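Local coordinates for protein putative oxidoreductase (Mycobacterium avium, PDB 3QHA) that probably catalyses NAD(P)-dependent oxidation of a small hydroxy acid, as relatives of the 3-hydroxyisobutyrate dehydrogenase family do, at residues 29-34 and 41-46; 71-76 and 158-163; 82-87 and 101-106. All blocks are in the same frame, centred on the assembly; numbering follows the deposited sequence.

Contact 1: residues 29-34 and 41-46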
ATOM      1  N   PRO B  29       2.264 -23.241  -6.733  1.00 27.10           N
ATOM      2  CA  PRO B  29       0.855 -22.851  -6.566  1.00 27.26           C
ATOM      3  C   PRO B  29       0.162 -22.461  -7.875  1.00 27.03           C
ATOM      4  O   PRO B  29      -1.017 -22.769  -8.055  1.00 27.16           O
ATOM      5  CB  PRO B  29       0.905 -21.665  -5.592  1.00 27.32           C
ATOM      6  CG  PRO B  29       2.330 -21.334  -5.386  1.00 27.28           C
ATOM      7  CD  PRO B  29       3.179 -22.434  -5.905  1.00 27.14           C
ATOM      8  N   MET B  30       0.881 -21.787  -8.771  1.00 26.91           N
ATOM      9  CA  MET B  30       0.374 -21.533 -10.125  1.00 26.95           C
ATOM     10  C   MET B  30       0.037 -22.829 -10.846  1.00 27.07           C
ATOM     11  O   MET B  30      -1.080 -23.001 -11.328  1.00 27.17           O
ATOM     12  CB  MET B  30       1.384 -20.749 -10.972  1.00 26.77           C
ATOM     13  CG  MET B  30       0.969 -19.326 -11.254  1.00 27.52           C
ATOM     14  SD  MET B  30       2.039 -18.538 -12.467  1.00 29.28           S
ATOM     15  CE  MET B  30       3.377 -18.037 -11.402  1.00 28.88           C
ATOM     16  N   ALA B  31       1.009 -23.731 -10.924  1.00 27.25           N
ATOM     17  CA  ALA B  31       0.815 -25.006 -11.615  1.00 27.59           C
ATOM     18  C   ALA B  31      -0.280 -25.836 -10.947  1.00 28.15           C
ATOM     19  O   ALA B  31      -1.006 -26.572 -11.621  1.00 28.59           O
ATOM     20  CB  ALA B  31       2.124 -25.790 -11.674  1.00 27.77           C
ATOM     21  N   THR B  32      -0.399 -25.714  -9.625  1.00 28.38           N
ATOM     22  CA  THR B  32      -1.466 -26.381  -8.878  1.00 29.00           C
ATOM     23  C   THR B  32      -2.845 -25.850  -9.277  1.00 29.14           C
ATOM     24  O   THR B  32      -3.793 -26.624  -9.416  1.00 29.67           O
ATOM     25  CB  THR B  32      -1.276 -26.221  -7.353  1.00 29.32           C
ATOM     26  OG1 THR B  32      -0.004 -26.755  -6.970  1.00 29.29           O
ATOM     27  CG2 THR B  32      -2.371 -26.955  -6.589  1.00 29.96           C
ATOM     28  N   ARG B  33      -2.954 -24.536  -9.452  1.00 28.89           N
ATOM     29  CA  ARG B  33      -4.190 -23.918  -9.943  1.00 29.06           C
ATOM     30  C   ARG B  33      -4.535 -24.448 -11.338  1.00 29.42           C
ATOM     31  O   ARG B  33      -5.701 -24.688 -11.649  1.00 29.77           O
ATOM     32  CB  ARG B  33      -4.054 -22.388  -9.967  1.00 28.53           C
ATOM     33  CG  ARG B  33      -5.156 -21.640 -10.717  1.00 28.39           C
ATOM     34  CD  ARG B  33      -6.506 -21.780 -10.027  1.00 28.71           C
ATOM     35  NE  ARG B  33      -7.564 -21.059 -10.735  1.00 28.64           N
ATOM     36  CZ  ARG B  33      -8.854 -21.084 -10.400  1.00 29.43           C
ATOM     37  NH1 ARG B  33      -9.273 -21.799  -9.360  1.00 29.92           N
ATOM     38  NH2 ARG B  33      -9.736 -20.388 -11.112  1.00 29.16           N
ATOM     39  N   MET B  34      -3.510 -24.640 -12.163  1.00 29.55           N
ATOM     40  CA  MET B  34      -3.690 -25.139 -13.530  1.00 30.03           C
ATOM     41  C   MET B  34      -4.151 -26.601 -13.636  1.00 31.21           C
ATOM     42  O   MET B  34      -4.562 -27.029 -14.715  1.00 31.40           O
ATOM     43  CB  MET B  34      -2.404 -24.953 -14.335  1.00 29.64           C
ATOM     44  CG  MET B  34      -2.054 -23.506 -14.595  1.00 29.13           C
ATOM     45  SD  MET B  34      -0.563 -23.338 -15.582  1.00 29.36           S
ATOM     46  CE  MET B  34      -0.275 -21.573 -15.470  1.00 28.54           C
ATOM     47  N   VAL B  41      -2.521 -29.918 -17.008  1.00 31.43           N
ATOM     48  CA  VAL B  41      -1.156 -29.395 -17.007  1.00 30.34           C
ATOM     49  C   VAL B  41      -0.127 -30.514 -16.856  1.00 30.30           C
ATOM     50  O   VAL B  41      -0.346 -31.481 -16.124  1.00 30.75           O
ATOM     51  CB  VAL B  41      -0.955 -28.336 -15.897  1.00 29.75           C
ATOM     52  CG1 VAL B  41      -1.142 -28.954 -14.514  1.00 29.89           C
ATOM     53  CG2 VAL B  41       0.415 -27.681 -16.025  1.00 29.24           C
ATOM     54  N   THR B  42       0.983 -30.372 -17.576  1.00 29.60           N
ATOM     55  CA  THR B  42       2.121 -31.280 -17.486  1.00 29.57           C
ATOM     56  C   THR B  42       3.277 -30.500 -16.878  1.00 28.82           C
ATOM     57  O   THR B  42       3.628 -29.427 -17.364  1.00 28.10           O
ATOM     58  CB  THR B  42       2.533 -31.805 -18.873  1.00 30.05           C
ATOM     59  OG1 THR B  42       1.452 -32.556 -19.440  1.00 30.50           O
ATOM     60  CG2 THR B  42       3.765 -32.692 -18.778  1.00 30.36           C
ATOM     61  N   VAL B  43       3.868 -31.039 -15.817  1.00 28.77           N
ATOM     62  CA  VAL B  43       4.846 -30.288 -15.043  1.00 28.26           C
ATOM     63  C   VAL B  43       6.215 -30.935 -15.063  1.00 28.82           C
ATOM     64  O   VAL B  43       6.345 -32.148 -15.246  1.00 29.37           O
ATOM     65  CB  VAL B  43       4.400 -30.125 -13.570  1.00 28.07           C
ATOM     66  CG1 VAL B  43       3.091 -29.354 -13.496  1.00 27.36           C
ATOM     67  CG2 VAL B  43       4.273 -31.478 -12.887  1.00 28.38           C
ATOM     68  N   TYR B  44       7.234 -30.106 -14.874  1.00 28.72           N
ATOM     69  CA  TYR B  44       8.585 -30.596 -14.673  1.00 29.43           C
ATOM     70  C   TYR B  44       9.381 -29.704 -13.724  1.00 29.34           C
ATOM     71  O   TYR B  44       9.359 -28.478 -13.829  1.00 28.87           O
ATOM     72  CB  TYR B  44       9.338 -30.725 -15.993  1.00 29.84           C
ATOM     73  CG  TYR B  44      10.761 -31.168 -15.769  1.00 30.94           C
ATOM     74  CD1 TYR B  44      11.072 -32.513 -15.598  1.00 32.29           C
ATOM     75  CD2 TYR B  44      11.793 -30.239 -15.677  1.00 31.27           C
ATOM     76  CE1 TYR B  44      12.377 -32.923 -15.369  1.00 33.12           C
ATOM     77  CE2 TYR B  44      13.095 -30.637 -15.448  1.00 32.44           C
ATOM     78  CZ  TYR B  44      13.383 -31.978 -15.294  1.00 33.30           C
ATOM     79  OH  TYR B  44      14.679 -32.374 -15.068  1.00 35.29           O
ATOM     80  N   ASP B  45      10.077 -30.352 -12.799  1.00 30.06           N
ATOM     81  CA  ASP B  45      11.069 -29.713 -11.951  1.00 30.31           C
ATOM     82  C   ASP B  45      12.087 -30.792 -11.606  1.00 31.42           C
ATOM     83  O   ASP B  45      11.714 -31.947 -11.379  1.00 31.80           O
ATOM     84  CB  ASP B  45      10.416 -29.146 -10.689  1.00 29.98           C
ATOM     85  CG  ASP B  45      11.375 -28.306  -9.855  1.00 29.95           C
ATOM     86  OD1 ASP B  45      11.146 -27.085  -9.733  1.00 29.04           O
ATOM     87  OD2 ASP B  45      12.356 -28.863  -9.322  1.00 30.18           O
ATOM     88  N   ILE B  46      13.366 -30.425 -11.574  1.00 32.10           N
ATOM     89  CA  ILE B  46      14.432 -31.404 -11.322  1.00 33.44           C
ATOM     90  C   ILE B  46      14.340 -32.014  -9.920  1.00 34.07           C
ATOM     91  O   ILE B  46      14.818 -33.124  -9.692  1.00 34.81           O
ATOM     92  CB  ILE B  46      15.851 -30.808 -11.553  1.00 33.88           C
ATOM     93  CG1 ILE B  46      16.182 -29.723 -10.518  1.00 33.84           C
ATOM     94  CG2 ILE B  46      15.972 -30.259 -12.974  1.00 33.87           C
ATOM     95  CD1 ILE B  46      17.526 -29.059 -10.747  1.00 34.61           C
TER
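The first beta-alpha-beta unit of the Rossmann fold, strand 18-21, helix 27-33 and strand 41-44, closes where Ala31 and Met34 settle on Val41 and Val43. The closest approach is made by CG1 of Val41, which packs against the helix-side backbone and lies 3.7 Å from O of Ala31 and 3.9 Å from the carbonyl carbon of Met34. This methyl stands between the backbone N and the carbonyl carbon of its own residue (chi1 63°), a rotamer less common for valine in a strand, and that setting turns it up against the backbone of 29-34. Beside it, CB of Met34 meets CB of Val41 at 4.0 Å. The rest of the Met34 chain then runs on, extended, away from strand 41-44 and over Leu18 and Tyr20 of strand 18-21, its neighbour in the sheet. Val43, two residues along the strand, offers CG1 to CB of Ala31 at 4.1 Å. Small alanine suits the point where the helix comes down on the sheet, and beta-branched valines suit both the extended backbone and a flat apolar surface. No hydrogen bond joins the two segments. Leu54 of helix 48-55 touches both Ala31 and Val43. Gly22, Gly24 and Gly27 fit a GxGxxG pattern, consistent with the dinucleotide-binding beta-alpha-beta unit of a Rossmann fold.

Contact 2: residues 71-76 and 158-163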
ATOM      1  N   ALA B  71       3.413 -29.528 -25.170  1.00 32.41           N
ATOM      2  CA  ALA B  71       2.256 -28.700 -24.808  1.00 31.69           C
ATOM      3  C   ALA B  71       2.088 -27.485 -25.720  1.00 31.37           C
ATOM      4  O   ALA B  71       3.038 -27.041 -26.365  1.00 31.61           O
ATOM      5  CB  ALA B  71       2.364 -28.248 -23.357  1.00 30.81           C
ATOM      6  N   ASP B  72       0.867 -26.955 -25.756  1.00 30.92           N
ATOM      7  CA  ASP B  72       0.536 -25.789 -26.583  1.00 30.65           C
ATOM      8  C   ASP B  72       1.001 -24.483 -25.945  1.00 29.48           C
ATOM      9  O   ASP B  72       1.416 -23.559 -26.647  1.00 29.61           O
ATOM     10  CB  ASP B  72      -0.976 -25.699 -26.815  1.00 30.93           C
ATOM     11  CG  ASP B  72      -1.541 -26.928 -27.500  1.00 32.08           C
ATOM     12  OD1 ASP B  72      -2.518 -27.498 -26.971  1.00 32.95           O
ATOM     13  OD2 ASP B  72      -1.011 -27.323 -28.559  1.00 32.73           O
ATOM     14  N   LEU B  73       0.896 -24.402 -24.619  1.00 28.28           N
ATOM     15  CA  LEU B  73       1.264 -23.200 -23.872  1.00 27.15           C
ATOM     16  C   LEU B  73       2.130 -23.596 -22.685  1.00 26.57           C
ATOM     17  O   LEU B  73       1.658 -24.255 -21.758  1.00 26.58           O
ATOM     18  CB  LEU B  73       0.009 -22.457 -23.404  1.00 26.63           C
ATOM     19  CG  LEU B  73       0.192 -21.238 -22.490  1.00 25.69           C
ATOM     20  CD1 LEU B  73       1.099 -20.186 -23.120  1.00 25.43           C
ATOM     21  CD2 LEU B  73      -1.159 -20.640 -22.145  1.00 24.50           C
ATOM     22  N   ILE B  74       3.391 -23.183 -22.722  1.00 26.19           N
ATOM     23  CA  ILE B  74       4.393 -23.637 -21.764  1.00 25.83           C
ATOM     24  C   ILE B  74       4.799 -22.488 -20.857  1.00 25.06           C
ATOM     25  O   ILE B  74       5.322 -21.479 -21.324  1.00 24.96           O
ATOM     26  CB  ILE B  74       5.649 -24.165 -22.486  1.00 26.43           C
ATOM     27  CG1 ILE B  74       5.288 -25.339 -23.398  1.00 27.11           C
ATOM     28  CG2 ILE B  74       6.712 -24.588 -21.477  1.00 26.10           C
ATOM     29  CD1 ILE B  74       6.355 -25.662 -24.414  1.00 27.99           C
ATOM     30  N   HIS B  75       4.563 -22.656 -19.559  1.00 24.54           N
ATOM     31  CA  HIS B  75       4.869 -21.633 -18.568  1.00 24.03           C
ATOM     32  C   HIS B  75       6.235 -21.889 -17.935  1.00 24.38           C
ATOM     33  O   HIS B  75       6.563 -23.033 -17.599  1.00 24.59           O
ATOM     34  CB  HIS B  75       3.798 -21.630 -17.480  1.00 23.70           C
ATOM     35  CG  HIS B  75       2.422 -21.325 -17.982  1.00 22.89           C
ATOM     36  ND1 HIS B  75       1.950 -20.038 -18.126  1.00 22.43           N
ATOM     37  CD2 HIS B  75       1.407 -22.140 -18.357  1.00 22.67           C
ATOM     38  CE1 HIS B  75       0.708 -20.073 -18.576  1.00 22.41           C
ATOM     39  NE2 HIS B  75       0.355 -21.336 -18.726  1.00 22.07           N
ATOM     40  N   ILE B  76       7.025 -20.830 -17.765  1.00 24.43           N
ATOM     41  CA  ILE B  76       8.357 -20.943 -17.166  1.00 24.84           C
ATOM     42  C   ILE B  76       8.521 -19.978 -15.991  1.00 24.91           C
ATOM     43  O   ILE B  76       8.390 -18.763 -16.152  1.00 24.66           O
ATOM     44  CB  ILE B  76       9.466 -20.660 -18.203  1.00 25.40           C
ATOM     45  CG1 ILE B  76       9.433 -21.697 -19.328  1.00 25.61           C
ATOM     46  CG2 ILE B  76      10.845 -20.664 -17.539  1.00 25.58           C
ATOM     47  CD1 ILE B  76      10.347 -21.350 -20.485  1.00 26.46           C
ATOM     48  N   LYS B 158      -5.332 -15.723 -23.708  1.00 27.37           N
ATOM     49  CA  LYS B 158      -6.040 -14.947 -22.687  1.00 27.32           C
ATOM     50  C   LYS B 158      -7.042 -15.784 -21.882  1.00 27.30           C
ATOM     51  O   LYS B 158      -7.098 -15.644 -20.660  1.00 26.92           O
ATOM     52  CB  LYS B 158      -6.734 -13.725 -23.304  1.00 27.79           C
ATOM     53  CG  LYS B 158      -7.369 -12.787 -22.283  1.00 28.47           C
ATOM     54  CD  LYS B 158      -8.229 -11.727 -22.950  1.00 30.07           C
ATOM     55  CE  LYS B 158      -9.018 -10.933 -21.918  1.00 31.08           C
ATOM     56  NZ  LYS B 158      -9.575  -9.667 -22.481  1.00 31.84           N
ATOM     57  N   PRO B 159      -7.836 -16.644 -22.552  1.00 27.69           N
ATOM     58  CA  PRO B 159      -8.710 -17.524 -21.769  1.00 27.86           C
ATOM     59  C   PRO B 159      -7.954 -18.410 -20.775  1.00 27.33           C
ATOM     60  O   PRO B 159      -8.431 -18.624 -19.660  1.00 27.49           O
ATOM     61  CB  PRO B 159      -9.400 -18.373 -22.842  1.00 28.62           C
ATOM     62  CG  PRO B 159      -9.428 -17.495 -24.039  1.00 28.90           C
ATOM     63  CD  PRO B 159      -8.124 -16.742 -23.996  1.00 28.27           C
ATOM     64  N   ALA B 160      -6.785 -18.905 -21.174  1.00 26.89           N
ATOM     65  CA  ALA B 160      -5.944 -19.719 -20.299  1.00 26.45           C
ATOM     66  C   ALA B 160      -5.440 -18.909 -19.103  1.00 25.80           C
ATOM     67  O   ALA B 160      -5.497 -19.371 -17.961  1.00 25.56           O
ATOM     68  CB  ALA B 160      -4.767 -20.296 -21.083  1.00 26.34           C
ATOM     69  N   PHE B 161      -4.952 -17.702 -19.380  1.00 25.32           N
ATOM     70  CA  PHE B 161      -4.453 -16.797 -18.342  1.00 24.81           C
ATOM     71  C   PHE B 161      -5.547 -16.398 -17.356  1.00 25.00           C
ATOM     72  O   PHE B 161      -5.301 -16.321 -16.151  1.00 24.93           O
ATOM     73  CB  PHE B 161      -3.846 -15.536 -18.974  1.00 24.64           C
ATOM     74  CG  PHE B 161      -2.424 -15.706 -19.455  1.00 24.01           C
ATOM     75  CD1 PHE B 161      -1.965 -16.923 -19.950  1.00 23.80           C
ATOM     76  CD2 PHE B 161      -1.554 -14.626 -19.442  1.00 23.55           C
ATOM     77  CE1 PHE B 161      -0.655 -17.061 -20.398  1.00 23.77           C
ATOM     78  CE2 PHE B 161      -0.248 -14.759 -19.888  1.00 23.52           C
ATOM     79  CZ  PHE B 161       0.203 -15.978 -20.365  1.00 23.68           C
ATOM     80  N   LYS B 162      -6.750 -16.153 -17.871  1.00 25.40           N
ATOM     81  CA  LYS B 162      -7.896 -15.771 -17.037  1.00 25.77           C
ATOM     82  C   LYS B 162      -8.242 -16.812 -15.964  1.00 26.07           C
ATOM     83  O   LYS B 162      -8.836 -16.474 -14.940  1.00 26.49           O
ATOM     84  CB  LYS B 162      -9.128 -15.505 -17.910  1.00 26.24           C
ATOM     85  N   HIS B 163      -7.871 -18.067 -16.200  1.00 26.24           N
ATOM     86  CA  HIS B 163      -8.117 -19.147 -15.246  1.00 26.63           C
ATOM     87  C   HIS B 163      -7.307 -18.999 -13.954  1.00 26.42           C
ATOM     88  O   HIS B 163      -7.804 -19.321 -12.873  1.00 26.66           O
ATOM     89  CB  HIS B 163      -7.817 -20.504 -15.895  1.00 26.94           C
ATOM     90  CG  HIS B 163      -7.808 -21.648 -14.932  1.00 27.47           C
ATOM     91  ND1 HIS B 163      -8.953 -22.124 -14.330  1.00 28.64           N
ATOM     92  CD2 HIS B 163      -6.792 -22.412 -14.464  1.00 27.76           C
ATOM     93  CE1 HIS B 163      -8.643 -23.133 -13.535  1.00 29.24           C
ATOM     94  NE2 HIS B 163      -7.338 -23.328 -13.599  1.00 28.56           N
TER
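Leu73 and His75, two residues apart on a central strand, meet Ala160 and Phe161 of the helix that lies over this face of the sheet. The short axes of strand 73-76 and helix 158-163 pass 11.2 Å apart, with their N-to-C directions 44° from each other, a gap that side chains must bridge. Leu73 does so with one branch. A chi1 of 174° sets its CG anti to the backbone N, and chi2 then brings CD2 onto the helix, 3.8 Å from CB of Ala160 and 4.0 Å from CE1 of Phe161. Ala160 is small and points at the sheet, so the leucine methyl can come close to the helix itself. Phe161 starts from the flank of the helix but sends its ring in toward the strand, with CG anti to the carbonyl carbon; CD2 of Leu73 lies at the ring edge, near its plane, and the leucine runs roughly perpendicular to the phenylalanine. The same CE1 of Phe161 also sits at the edge of the His75 ring, 3.8 Å from CE1 of the histidine. These two side chains run antiparallel alongside each other as an oblique aromatic pair, their planes inclined at 39° and their centroids 5.9 Å apart. The imidazole is buried, and its ND1 is satisfied by a hydrogen bond to NE2 of His104, just after the neighbouring strand 100-103, which should help fix the turn of the ring that Phe161 meets. Trp164 adds a further ring beside both His75 and Phe161. Apolar filling with one polar histidine link, laid between a parallel strand and a covering helix, is the interface between the sheet and one helical layer of a Rossmann-type alpha/beta/alpha domain.

Contact 3: residues 82-87 and 101-106; sequences AQVREV and IAIHST
Helix 82-87 lies beside the end of strand 101-103 and the loop after it, with the backbones nearest at Val84 and Ile103, whose CA atoms are 7.7 Å apart. Val84 points toward the strand and supplies the whole helix side of the touching surface. CG1, anti to the backbone N (chi1 169°), meets CD1 of Ile103 at 3.6 Å and CG2 of Ile103 at 3.9 Å, while CG2 of Val84 lies 3.7 Å from OG of Ser105. CG1 thus lies on the isoleucine alone, whereas CG2 reaches the serine and also borders CG2 of Ile103. Helix 81-92 is the crossover connection of the beta-alpha-beta unit that links the neighbouring parallel strands 73-76 and 100-103 in this Rossmann sheet, and branched aliphatic residues are well suited to its sheet-facing side. Ile103 presents both CD1 and CG2 to the helix, its side chain crossing that of Val84 at a slant. Ser105 follows the strand, where the chain turns into loop; its hydroxyl touches the valine only by packing and has its hydrogen bond with the backbone N of Val78. Next along that loop, Thr106 packs on Leu261 of the second subunit.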
ATOM      1  N   ALA B  82      19.670 -16.385 -16.972  1.00 35.67           N
ATOM      2  CA  ALA B  82      20.518 -17.459 -17.488  1.00 36.51           C
ATOM      3  C   ALA B  82      19.742 -18.764 -17.604  1.00 36.07           C
ATOM      4  O   ALA B  82      19.825 -19.451 -18.620  1.00 36.49           O
ATOM      5  CB  ALA B  82      21.742 -17.644 -16.601  1.00 37.31           C
ATOM      6  N   GLN B  83      18.978 -19.089 -16.564  1.00 35.62           N
ATOM      7  CA  GLN B  83      18.169 -20.310 -16.544  1.00 35.27           C
ATOM      8  C   GLN B  83      16.970 -20.239 -17.492  1.00 34.68           C
ATOM      9  O   GLN B  83      16.606 -21.249 -18.099  1.00 34.61           O
ATOM     10  CB  GLN B  83      17.708 -20.634 -15.117  1.00 34.92           C
ATOM     11  CG  GLN B  83      18.766 -21.348 -14.283  1.00 36.13           C
ATOM     12  CD  GLN B  83      18.361 -21.526 -12.826  1.00 36.52           C
ATOM     13  OE1 GLN B  83      17.203 -21.817 -12.519  1.00 36.31           O
ATOM     14  NE2 GLN B  83      19.322 -21.358 -11.921  1.00 37.39           N
ATOM     15  N   VAL B  84      16.358 -19.062 -17.623  1.00 34.30           N
ATOM     16  CA  VAL B  84      15.265 -18.879 -18.581  1.00 33.96           C
ATOM     17  C   VAL B  84      15.770 -19.138 -20.000  1.00 34.78           C
ATOM     18  O   VAL B  84      15.163 -19.902 -20.749  1.00 34.63           O
ATOM     19  CB  VAL B  84      14.636 -17.467 -18.502  1.00 33.59           C
ATOM     20  CG1 VAL B  84      13.691 -17.234 -19.678  1.00 33.20           C
ATOM     21  CG2 VAL B  84      13.897 -17.285 -17.180  1.00 32.93           C
ATOM     22  N   ARG B  85      16.892 -18.510 -20.350  1.00 35.76           N
ATOM     23  CA  ARG B  85      17.516 -18.710 -21.659  1.00 36.81           C
ATOM     24  C   ARG B  85      17.782 -20.187 -21.959  1.00 37.22           C
ATOM     25  O   ARG B  85      17.555 -20.642 -23.080  1.00 37.58           O
ATOM     26  CB  ARG B  85      18.814 -17.900 -21.769  1.00 37.87           C
ATOM     27  CG  ARG B  85      18.576 -16.412 -21.978  1.00 38.04           C
ATOM     28  CD  ARG B  85      19.822 -15.579 -21.732  1.00 39.39           C
ATOM     29  NE  ARG B  85      19.514 -14.148 -21.760  1.00 39.77           N
ATOM     30  CZ  ARG B  85      19.390 -13.411 -22.864  1.00 40.64           C
ATOM     31  NH1 ARG B  85      19.554 -13.947 -24.072  1.00 41.39           N
ATOM     32  NH2 ARG B  85      19.102 -12.118 -22.760  1.00 40.59           N
ATOM     33  N   GLU B  86      18.241 -20.936 -20.958  1.00 37.33           N
ATOM     34  CA  GLU B  86      18.547 -22.355 -21.149  1.00 37.88           C
ATOM     35  C   GLU B  86      17.305 -23.217 -21.377  1.00 36.98           C
ATOM     36  O   GLU B  86      17.288 -24.040 -22.290  1.00 37.45           O
ATOM     37  CB  GLU B  86      19.344 -22.914 -19.970  1.00 38.44           C
ATOM     38  CG  GLU B  86      19.731 -24.380 -20.163  1.00 39.89           C
ATOM     39  CD  GLU B  86      20.930 -24.785 -19.335  1.00 42.02           C
ATOM     40  OE1 GLU B  86      21.924 -25.274 -19.921  1.00 43.84           O
ATOM     41  OE2 GLU B  86      20.876 -24.608 -18.099  1.00 42.53           O
ATOM     42  N   VAL B  87      16.282 -23.043 -20.543  1.00 35.81           N
ATOM     43  CA  VAL B  87      15.056 -23.832 -20.667  1.00 35.07           C
ATOM     44  C   VAL B  87      14.397 -23.616 -22.031  1.00 35.07           C
ATOM     45  O   VAL B  87      14.024 -24.582 -22.698  1.00 35.27           O
ATOM     46  CB  VAL B  87      14.047 -23.522 -19.534  1.00 34.17           C
ATOM     47  CG1 VAL B  87      12.701 -24.184 -19.805  1.00 33.39           C
ATOM     48  CG2 VAL B  87      14.603 -23.974 -18.187  1.00 34.20           C
ATOM     49  N   ILE B 101       5.398 -19.801 -25.408  1.00 28.99           N
ATOM     50  CA  ILE B 101       6.162 -19.903 -24.171  1.00 28.37           C
ATOM     51  C   ILE B 101       5.947 -18.632 -23.360  1.00 27.63           C
ATOM     52  O   ILE B 101       6.236 -17.534 -23.842  1.00 27.81           O
ATOM     53  CB  ILE B 101       7.665 -20.085 -24.446  1.00 28.86           C
ATOM     54  CG1 ILE B 101       7.898 -21.329 -25.308  1.00 29.56           C
ATOM     55  CG2 ILE B 101       8.436 -20.195 -23.132  1.00 28.67           C
ATOM     56  CD1 ILE B 101       9.359 -21.659 -25.534  1.00 30.28           C
ATOM     57  N   ALA B 102       5.434 -18.788 -22.140  1.00 26.81           N
ATOM     58  CA  ALA B 102       5.176 -17.664 -21.240  1.00 26.23           C
ATOM     59  C   ALA B 102       6.184 -17.644 -20.093  1.00 26.03           C
ATOM     60  O   ALA B 102       6.254 -18.589 -19.312  1.00 26.05           O
ATOM     61  CB  ALA B 102       3.759 -17.744 -20.692  1.00 25.68           C
ATOM     62  N   ILE B 103       6.948 -16.559 -19.989  1.00 26.10           N
ATOM     63  CA  ILE B 103       7.957 -16.409 -18.937  1.00 26.07           C
ATOM     64  C   ILE B 103       7.419 -15.544 -17.793  1.00 25.80           C
ATOM     65  O   ILE B 103       7.055 -14.386 -18.000  1.00 25.65           O
ATOM     66  CB  ILE B 103       9.248 -15.780 -19.487  1.00 26.57           C
ATOM     67  CG1 ILE B 103       9.756 -16.565 -20.702  1.00 27.14           C
ATOM     68  CG2 ILE B 103      10.324 -15.746 -18.408  1.00 26.54           C
ATOM     69  CD1 ILE B 103      10.865 -15.866 -21.459  1.00 27.77           C
ATOM     70  N   HIS B 104       7.378 -16.113 -16.589  1.00 25.84           N
ATOM     71  CA  HIS B 104       6.795 -15.441 -15.423  1.00 25.75           C
ATOM     72  C   HIS B 104       7.815 -14.949 -14.395  1.00 26.35           C
ATOM     73  O   HIS B 104       7.491 -14.107 -13.558  1.00 26.44           O
ATOM     74  CB  HIS B 104       5.815 -16.377 -14.723  1.00 25.56           C
ATOM     75  CG  HIS B 104       4.739 -16.905 -15.618  1.00 25.11           C
ATOM     76  ND1 HIS B 104       3.782 -16.093 -16.190  1.00 24.83           N
ATOM     77  CD2 HIS B 104       4.463 -18.162 -16.033  1.00 24.80           C
ATOM     78  CE1 HIS B 104       2.966 -16.829 -16.922  1.00 25.06           C
ATOM     79  NE2 HIS B 104       3.358 -18.087 -16.845  1.00 25.21           N
ATOM     80  N   SER B 105       9.035 -15.475 -14.438  1.00 27.13           N
ATOM     81  CA  SER B 105      10.064 -15.083 -13.472  1.00 27.81           C
ATOM     82  C   SER B 105      10.875 -13.899 -13.985  1.00 28.71           C
ATOM     83  O   SER B 105      10.722 -13.475 -15.134  1.00 28.80           O
ATOM     84  CB  SER B 105      10.978 -16.262 -13.155  1.00 28.07           C
ATOM     85  OG  SER B 105      11.494 -16.842 -14.338  1.00 27.86           O
ATOM     86  N   THR B 106      11.740 -13.370 -13.126  1.00 29.72           N
ATOM     87  CA  THR B 106      12.470 -12.152 -13.430  1.00 30.72           C
ATOM     88  C   THR B 106      13.431 -12.320 -14.606  1.00 31.58           C
ATOM     89  O   THR B 106      14.246 -13.243 -14.638  1.00 32.10           O
ATOM     90  CB  THR B 106      13.242 -11.638 -12.204  1.00 31.26           C
ATOM     91  OG1 THR B 106      12.326 -11.431 -11.118  1.00 31.61           O
ATOM     92  CG2 THR B 106      13.946 -10.325 -12.524  1.00 31.82           C
TER

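Overall arrangement
All three contacts hold helices against one sheet, and contacts 1 and 2 are wholly buried, whereas contact 3 ends at the partly exposed Ser105. Contacts 1 and 3 each join a crossover helix to the strand that follows it; contact 2 joins parts of the chain more than 80 residues apart. Chemistry follows place: aliphatic groups dominate contacts 1 and 3, while aromatic rings enter at contact 2, between them in the sheet. That middle contact touches both others, through Arg33 NE to the His163 carbonyl O at 2.8 Å, and through Ile74 O to Ala102 N at 2.8 Å between neighbouring strands, both probable hydrogen bonds.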